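Amidohydrolase (Thermotoga maritima, PDB 3OOQ) is an amidohydrolase-family protein, probably a hydrolase of cyclic amide bonds with an allantoinase-like activity. Local coordinates at residues E105-A109 / E384-R388; I132-S136 / Y379-V383. All coordinates share one frame; numbering follows the deposited sequence.

Contact 1 of 2, residues E105-A109 / E384-R388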
ATOM      1  N   GLU F 105      34.957 -12.700 -21.429  1.00 24.97           N
ATOM      2  CA  GLU F 105      36.338 -13.169 -21.461  1.00 27.05           C
ATOM      3  C   GLU F 105      36.415 -14.535 -20.764  1.00 26.48           C
ATOM      4  O   GLU F 105      37.238 -15.385 -21.104  1.00 25.91           O
ATOM      5  CB  GLU F 105      37.282 -12.144 -20.799  1.00 28.62           C
ATOM      6  CG  GLU F 105      38.747 -12.330 -21.124  1.00 57.18           C
ATOM      7  CD  GLU F 105      39.162 -11.729 -22.473  1.00 31.59           C
ATOM      8  OE1 GLU F 105      38.289 -11.299 -23.270  1.00 57.10           O
ATOM      9  OE2 GLU F 105      40.391 -11.696 -22.735  1.00 58.03           O
ATOM     10  N   ARG F 106      35.543 -14.736 -19.782  1.00 26.22           N
ATOM     11  CA  ARG F 106      35.486 -15.999 -19.060  1.00 26.19           C
ATOM     12  C   ARG F 106      34.899 -17.107 -19.936  1.00 25.43           C
ATOM     13  O   ARG F 106      35.343 -18.250 -19.855  1.00 26.33           O
ATOM     14  CB  ARG F 106      34.686 -15.844 -17.758  1.00 26.92           C
ATOM     15  CG  ARG F 106      35.397 -14.993 -16.701  1.00 27.12           C
ATOM     16  CD  ARG F 106      34.504 -14.746 -15.486  1.00 27.27           C
ATOM     17  NE  ARG F 106      35.212 -13.991 -14.449  1.00 27.89           N
ATOM     18  CZ  ARG F 106      34.784 -12.862 -13.875  1.00 28.11           C
ATOM     19  NH1 ARG F 106      33.609 -12.318 -14.180  1.00 27.36           N
ATOM     20  NH2 ARG F 106      35.539 -12.288 -12.953  1.00 28.32           N
ATOM     21  N   ALA F 107      33.932 -16.766 -20.790  1.00 23.94           N
ATOM     22  CA  ALA F 107      33.347 -17.749 -21.731  1.00 23.05           C
ATOM     23  C   ALA F 107      34.358 -18.206 -22.808  1.00 23.22           C
ATOM     24  O   ALA F 107      34.425 -19.390 -23.150  1.00 22.79           O
ATOM     25  CB  ALA F 107      32.101 -17.194 -22.377  1.00 21.42           C
ATOM     26  N   LEU F 108      35.133 -17.252 -23.321  1.00 23.30           N
ATOM     27  CA  LEU F 108      36.256 -17.542 -24.212  1.00 23.92           C
ATOM     28  C   LEU F 108      37.282 -18.459 -23.532  1.00 24.59           C
ATOM     29  O   LEU F 108      37.740 -19.424 -24.138  1.00 26.38           O
ATOM     30  CB  LEU F 108      36.896 -16.238 -24.711  1.00 24.00           C
ATOM     31  CG  LEU F 108      36.049 -15.352 -25.651  1.00 23.45           C
ATOM     32  CD1 LEU F 108      36.655 -13.948 -25.798  1.00 24.52           C
ATOM     33  CD2 LEU F 108      35.865 -15.995 -27.036  1.00 23.94           C
ATOM     34  N   ALA F 109      37.622 -18.178 -22.277  1.00 23.02           N
ATOM     35  CA  ALA F 109      38.488 -19.049 -21.493  1.00 22.62           C
ATOM     36  C   ALA F 109      37.899 -20.462 -21.265  1.00 23.06           C
ATOM     37  O   ALA F 109      38.611 -21.363 -20.816  1.00 23.43           O
ATOM     38  CB  ALA F 109      38.875 -18.370 -20.124  1.00 22.11           C
ATOM     39  N   GLU F 384      42.889 -13.887 -33.479  1.00 29.52           N
ATOM     40  CA  GLU F 384      43.085 -14.225 -32.066  1.00 30.30           C
ATOM     41  C   GLU F 384      42.340 -13.210 -31.188  1.00 30.29           C
ATOM     42  O   GLU F 384      42.522 -12.001 -31.348  1.00 30.77           O
ATOM     43  CB  GLU F 384      44.578 -14.265 -31.712  1.00 31.56           C
ATOM     44  CG  GLU F 384      44.871 -14.911 -30.365  1.00 42.67           C
ATOM     45  CD  GLU F 384      46.336 -14.849 -29.981  1.00 32.65           C
ATOM     46  OE1 GLU F 384      47.207 -14.736 -30.865  1.00 43.81           O
ATOM     47  OE2 GLU F 384      46.624 -14.922 -28.774  1.00 43.83           O
ATOM     48  N   VAL F 385      41.471 -13.711 -30.312  1.00 30.23           N
ATOM     49  CA  VAL F 385      40.693 -12.870 -29.381  1.00 30.85           C
ATOM     50  C   VAL F 385      40.966 -13.240 -27.921  1.00 31.24           C
ATOM     51  O   VAL F 385      40.483 -12.574 -26.997  1.00 31.77           O
ATOM     52  CB  VAL F 385      39.149 -12.904 -29.669  1.00 30.68           C
ATOM     53  CG1 VAL F 385      38.824 -12.198 -30.987  1.00 24.10           C
ATOM     54  CG2 VAL F 385      38.610 -14.345 -29.670  1.00 23.77           C
ATOM     55  N   PHE F 386      41.722 -14.316 -27.718  1.00 31.17           N
ATOM     56  CA  PHE F 386      42.122 -14.733 -26.383  1.00 31.86           C
ATOM     57  C   PHE F 386      43.463 -15.488 -26.405  1.00 33.26           C
ATOM     58  O   PHE F 386      43.734 -16.262 -27.332  1.00 32.76           O
ATOM     59  CB  PHE F 386      41.021 -15.586 -25.748  1.00 31.01           C
ATOM     60  CG  PHE F 386      41.359 -16.114 -24.377  1.00 30.44           C
ATOM     61  CD1 PHE F 386      41.010 -15.392 -23.229  1.00 31.10           C
ATOM     62  CD2 PHE F 386      42.024 -17.330 -24.228  1.00 30.77           C
ATOM     63  CE1 PHE F 386      41.317 -15.881 -21.941  1.00 30.56           C
ATOM     64  CE2 PHE F 386      42.343 -17.821 -22.958  1.00 31.05           C
ATOM     65  CZ  PHE F 386      41.982 -17.099 -21.809  1.00 31.00           C
ATOM     66  N   ARG F 387      44.292 -15.229 -25.390  1.00 34.48           N
ATOM     67  CA  ARG F 387      45.521 -15.977 -25.138  1.00 36.41           C
ATOM     68  C   ARG F 387      45.739 -16.102 -23.640  1.00 38.01           C
ATOM     69  O   ARG F 387      45.734 -15.109 -22.925  1.00 38.19           O
ATOM     70  CB  ARG F 387      46.752 -15.300 -25.764  1.00 37.56           C
ATOM     71  CG  ARG F 387      48.045 -16.141 -25.639  1.00 43.09           C
ATOM     72  CD  ARG F 387      49.245 -15.530 -26.359  1.00 39.21           C
ATOM     73  NE  ARG F 387      49.076 -15.555 -27.811  1.00 43.13           N
ATOM     74  CZ  ARG F 387      50.036 -15.304 -28.699  1.00 39.69           C
ATOM     75  NH1 ARG F 387      51.269 -15.005 -28.308  1.00 43.89           N
ATOM     76  NH2 ARG F 387      49.760 -15.351 -29.993  1.00 43.41           N
ATOM     77  N   ARG F 388      45.932 -17.327 -23.177  1.00 39.48           N
ATOM     78  CA  ARG F 388      46.357 -17.589 -21.806  1.00 41.47           C
ATOM     79  C   ARG F 388      47.796 -17.076 -21.569  1.00 44.48           C
ATOM     80  O   ARG F 388      48.744 -17.591 -22.154  1.00 45.39           O
ATOM     81  CB  ARG F 388      46.259 -19.096 -21.554  1.00 40.58           C
ATOM     82  CG  ARG F 388      46.766 -19.579 -20.225  1.00 38.60           C
ATOM     83  CD  ARG F 388      46.662 -21.092 -20.128  1.00 40.20           C
ATOM     84  NE  ARG F 388      47.093 -21.545 -18.810  1.00 38.23           N
ATOM     85  CZ  ARG F 388      46.285 -21.727 -17.768  1.00 40.30           C
ATOM     86  NH1 ARG F 388      44.972 -21.525 -17.878  1.00 36.93           N
ATOM     87  NH2 ARG F 388      46.796 -22.121 -16.611  1.00 37.60           N
TER

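Contact 2 of 2, residues I132-S136 / Y379-V383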
ATOM      1  N   ILE F 132      25.300 -14.062 -31.903  1.00 21.48           N
ATOM      2  CA  ILE F 132      26.461 -13.200 -31.950  1.00 22.59           C
ATOM      3  C   ILE F 132      27.722 -14.011 -31.698  1.00 22.74           C
ATOM      4  O   ILE F 132      27.667 -15.140 -31.195  1.00 21.87           O
ATOM      5  CB  ILE F 132      26.353 -12.009 -30.933  1.00 23.77           C
ATOM      6  CG1 ILE F 132      26.244 -12.509 -29.485  1.00 19.13           C
ATOM      7  CG2 ILE F 132      25.152 -11.113 -31.258  1.00 19.24           C
ATOM      8  CD1 ILE F 132      27.504 -12.396 -28.698  1.00 25.09           C
ATOM      9  N   LYS F 133      28.855 -13.421 -32.054  1.00 23.68           N
ATOM     10  CA  LYS F 133      30.161 -13.988 -31.731  1.00 24.24           C
ATOM     11  C   LYS F 133      30.882 -13.001 -30.842  1.00 24.01           C
ATOM     12  O   LYS F 133      30.647 -11.806 -30.956  1.00 24.15           O
ATOM     13  CB  LYS F 133      30.992 -14.163 -32.991  1.00 24.58           C
ATOM     14  CG  LYS F 133      30.465 -15.162 -33.969  1.00 25.91           C
ATOM     15  CD  LYS F 133      31.571 -15.476 -34.966  1.00 24.96           C
ATOM     16  CE  LYS F 133      31.030 -16.234 -36.137  1.00 25.88           C
ATOM     17  NZ  LYS F 133      32.159 -16.684 -36.977  1.00 25.40           N
ATOM     18  N   PHE F 134      31.770 -13.499 -29.981  1.00 23.84           N
ATOM     19  CA  PHE F 134      32.508 -12.647 -29.044  1.00 23.48           C
ATOM     20  C   PHE F 134      33.735 -12.031 -29.723  1.00 24.86           C
ATOM     21  O   PHE F 134      34.853 -12.208 -29.249  1.00 24.89           O
ATOM     22  CB  PHE F 134      32.954 -13.453 -27.809  1.00 22.30           C
ATOM     23  CG  PHE F 134      31.830 -14.120 -27.054  1.00 23.50           C
ATOM     24  CD1 PHE F 134      30.640 -13.437 -26.774  1.00 20.47           C
ATOM     25  CD2 PHE F 134      31.991 -15.415 -26.559  1.00 21.00           C
ATOM     26  CE1 PHE F 134      29.599 -14.057 -26.065  1.00 22.55           C
ATOM     27  CE2 PHE F 134      30.956 -16.040 -25.847  1.00 23.43           C
ATOM     28  CZ  PHE F 134      29.753 -15.346 -25.599  1.00 19.99           C
ATOM     29  N   ARG F 135      33.518 -11.312 -30.828  1.00 26.50           N
ATOM     30  CA  ARG F 135      34.610 -10.814 -31.657  1.00 28.97           C
ATOM     31  C   ARG F 135      35.043  -9.359 -31.422  1.00 29.83           C
ATOM     32  O   ARG F 135      36.131  -8.979 -31.847  1.00 30.68           O
ATOM     33  CB  ARG F 135      34.347 -11.055 -33.166  1.00 30.80           C
ATOM     34  CG  ARG F 135      32.926 -10.767 -33.633  1.00 45.77           C
ATOM     35  CD  ARG F 135      32.824 -10.606 -35.159  1.00 34.07           C
ATOM     36  NE  ARG F 135      32.461 -11.808 -35.916  1.00 45.72           N
ATOM     37  CZ  ARG F 135      31.376 -11.939 -36.693  1.00 35.43           C
ATOM     38  NH1 ARG F 135      30.499 -10.954 -36.829  1.00 45.38           N
ATOM     39  NH2 ARG F 135      31.169 -13.075 -37.350  1.00 45.55           N
ATOM     40  N   SER F 136      34.216  -8.554 -30.757  1.00 28.96           N
ATOM     41  CA  SER F 136      34.448  -7.110 -30.712  1.00 29.12           C
ATOM     42  C   SER F 136      33.603  -6.455 -29.604  1.00 28.03           C
ATOM     43  O   SER F 136      32.606  -7.019 -29.163  1.00 25.36           O
ATOM     44  CB  SER F 136      34.091  -6.509 -32.092  1.00 29.50           C
ATOM     45  OG  SER F 136      33.999  -5.106 -32.070  1.00 35.50           O
ATOM     46  N   TYR F 379      40.567 -18.165 -31.566  1.00 24.05           N
ATOM     47  CA  TYR F 379      40.447 -17.361 -32.762  1.00 24.34           C
ATOM     48  C   TYR F 379      38.978 -17.332 -33.107  1.00 23.82           C
ATOM     49  O   TYR F 379      38.273 -18.319 -32.895  1.00 23.14           O
ATOM     50  CB  TYR F 379      41.224 -17.994 -33.923  1.00 24.88           C
ATOM     51  CG  TYR F 379      42.729 -18.080 -33.697  1.00 30.13           C
ATOM     52  CD1 TYR F 379      43.283 -19.102 -32.917  1.00 25.78           C
ATOM     53  CD2 TYR F 379      43.596 -17.148 -34.269  1.00 25.44           C
ATOM     54  CE1 TYR F 379      44.660 -19.190 -32.705  1.00 30.04           C
ATOM     55  CE2 TYR F 379      44.990 -17.229 -34.066  1.00 30.63           C
ATOM     56  CZ  TYR F 379      45.501 -18.257 -33.288  1.00 26.24           C
ATOM     57  OH  TYR F 379      46.850 -18.362 -33.084  1.00 31.19           O
ATOM     58  N   ILE F 380      38.523 -16.190 -33.610  1.00 24.03           N
ATOM     59  CA  ILE F 380      37.163 -16.025 -34.127  1.00 24.25           C
ATOM     60  C   ILE F 380      37.332 -15.318 -35.467  1.00 25.64           C
ATOM     61  O   ILE F 380      38.027 -14.305 -35.541  1.00 26.30           O
ATOM     62  CB  ILE F 380      36.282 -15.182 -33.164  1.00 23.47           C
ATOM     63  CG1 ILE F 380      35.988 -15.986 -31.886  1.00 21.97           C
ATOM     64  CG2 ILE F 380      34.977 -14.744 -33.855  1.00 21.77           C
ATOM     65  CD1 ILE F 380      35.124 -15.274 -30.838  1.00 22.69           C
ATOM     66  N   ASP F 381      36.740 -15.858 -36.527  1.00 26.64           N
ATOM     67  CA  ASP F 381      37.007 -15.349 -37.890  1.00 28.01           C
ATOM     68  C   ASP F 381      38.516 -15.237 -38.167  1.00 27.91           C
ATOM     69  O   ASP F 381      38.980 -14.286 -38.806  1.00 27.95           O
ATOM     70  CB  ASP F 381      36.327 -13.989 -38.109  1.00 28.92           C
ATOM     71  CG  ASP F 381      34.834 -14.046 -37.902  1.00 35.84           C
ATOM     72  OD1 ASP F 381      34.197 -15.079 -38.229  1.00 30.16           O
ATOM     73  OD2 ASP F 381      34.280 -13.045 -37.424  1.00 30.19           O
ATOM     74  N   GLY F 382      39.268 -16.213 -37.667  1.00 27.69           N
ATOM     75  CA  GLY F 382      40.697 -16.312 -37.921  1.00 28.03           C
ATOM     76  C   GLY F 382      41.544 -15.263 -37.218  1.00 28.35           C
ATOM     77  O   GLY F 382      42.717 -15.106 -37.539  1.00 28.45           O
ATOM     78  N   VAL F 383      40.941 -14.556 -36.262  1.00 28.26           N
ATOM     79  CA  VAL F 383      41.604 -13.501 -35.498  1.00 28.63           C
ATOM     80  C   VAL F 383      41.687 -13.949 -34.043  1.00 28.50           C
ATOM     81  O   VAL F 383      40.682 -14.370 -33.447  1.00 27.87           O
ATOM     82  CB  VAL F 383      40.843 -12.143 -35.612  1.00 28.77           C
ATOM     83  CG1 VAL F 383      41.478 -11.069 -34.718  1.00 34.47           C
ATOM     84  CG2 VAL F 383      40.790 -11.664 -37.068  1.00 34.64           C
TER

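Contact 1 of 2, residues E105-A109 / E384-R388
The C-terminal part of helix 103-108 faces the strand 383-387 through Leu-108 and Phe-386, whose CA atoms lie 6.9 Å apart, the nearest pair of the two backbones. Phe-386 carries most of the contact. With CG anti to the backbone N (chi1 178°), its ring reaches out to Ala-109: Ala-109 CA stands 4.0 Å above one face of the Phe-386 ring, offset toward the rim, with Ala-109 CB 3.8 Å from Phe-386 CZ. At the ring edge, close to its plane, stands Glu-105 OE2, 3.8 Å from Phe-386 CD1; carboxylate and ring planes are 62° apart. Leu-108 fills in nearer the strand, its CB 4.3 Å from Phe-386 CB. Its far branch crosses Val-385 at about a right angle, Leu-108 CD2 meeting Val-385 CG2 at 4.1 Å. That both strand residues meet the same helix is consistent with the classic beta bulge in which Val-385 and Phe-386 both face Val-378 of strand 375-380. Losing the Phe-386 ring to an alanine here would probably open a gap beside Ala-109 and the carboxylate of Glu-105, while the contact to Leu-108 through CB would remain. Within the strand segment, Arg-387 grips Glu-384 side-on, NE to OE2 (2.7 Å) and NH2 to OE1 (2.8 Å). Between the segments 237 Å² is buried, mostly apolar and without a polar bond, so the fit of this surface contact probably rests on shape.

Contact 2 of 2, residues I132-S136 / Y379-V383
Asp-381 receives Lys-133 on one carboxylate oxygen and Arg-135 on the other, a salt-bridge network that joins the end of strand 125-133 to the type I' turn Ile-380 to Val-383 of a beta hairpin. Lys-133 NZ lies 2.9 Å from Asp-381 OD1, on its syn side but 31° out of the carboxylate plane. The bond from Arg-135 NE to Asp-381 OD2 is short at 2.7 Å yet weak, bent to 119° at the hydrogen. Arg-135 arrives by a bend at chi3 (94°), which turns the guanidinium toward the turn. Beneath the charges sits Ile-380: its CG2 lies against the extended chain of Lys-133, 3.7 Å from Lys-133 CD, and also meets Arg-135 CB at 3.8 Å.

Further out, Lys-133 NZ also forms salt bridges with Asp-358 and Asp-360, so three carboxylates surround this buried ammonium and would probably favour its charged form. Arg-135 NH1 is held by the backbone oxygens of Glu-141 and Ile-143, while Asp-360 OD1 accepts a hydrogen bond from the backbone N of Asp-381, which would help fix the turn. Phe-134, centre of an inverse gamma turn, directs its ring away toward helix 103-108, but its CB and its backbone oxygen both meet Ile-380: Phe-134 O lies 3.5 Å from Ile-380 CD1.

How the contacts relate
After the N-terminal strands the chain reaches helix 103-108, the starting side of contact 1, then passes through strand 112-117 to strand 125-133, where contact 2 begins. Much later it enters the hairpin of strands 375-380 and 383-387, meeting the partner of contact 2 first and that of contact 1 immediately afterwards. Contact 2 closes a loop of 242 residues between its segments, contact 1 one of 274, and the smaller lies wholly within the larger, without crossing. Their centres are 10 Å apart, and Ile-380 CD1 bridges them, 3.9 Å from Leu-108 CD2 and 3.8 Å from Val-385 CG2. Together the contacts fasten the C-terminal hairpin to helix 103-108 and the end of strand 125-133.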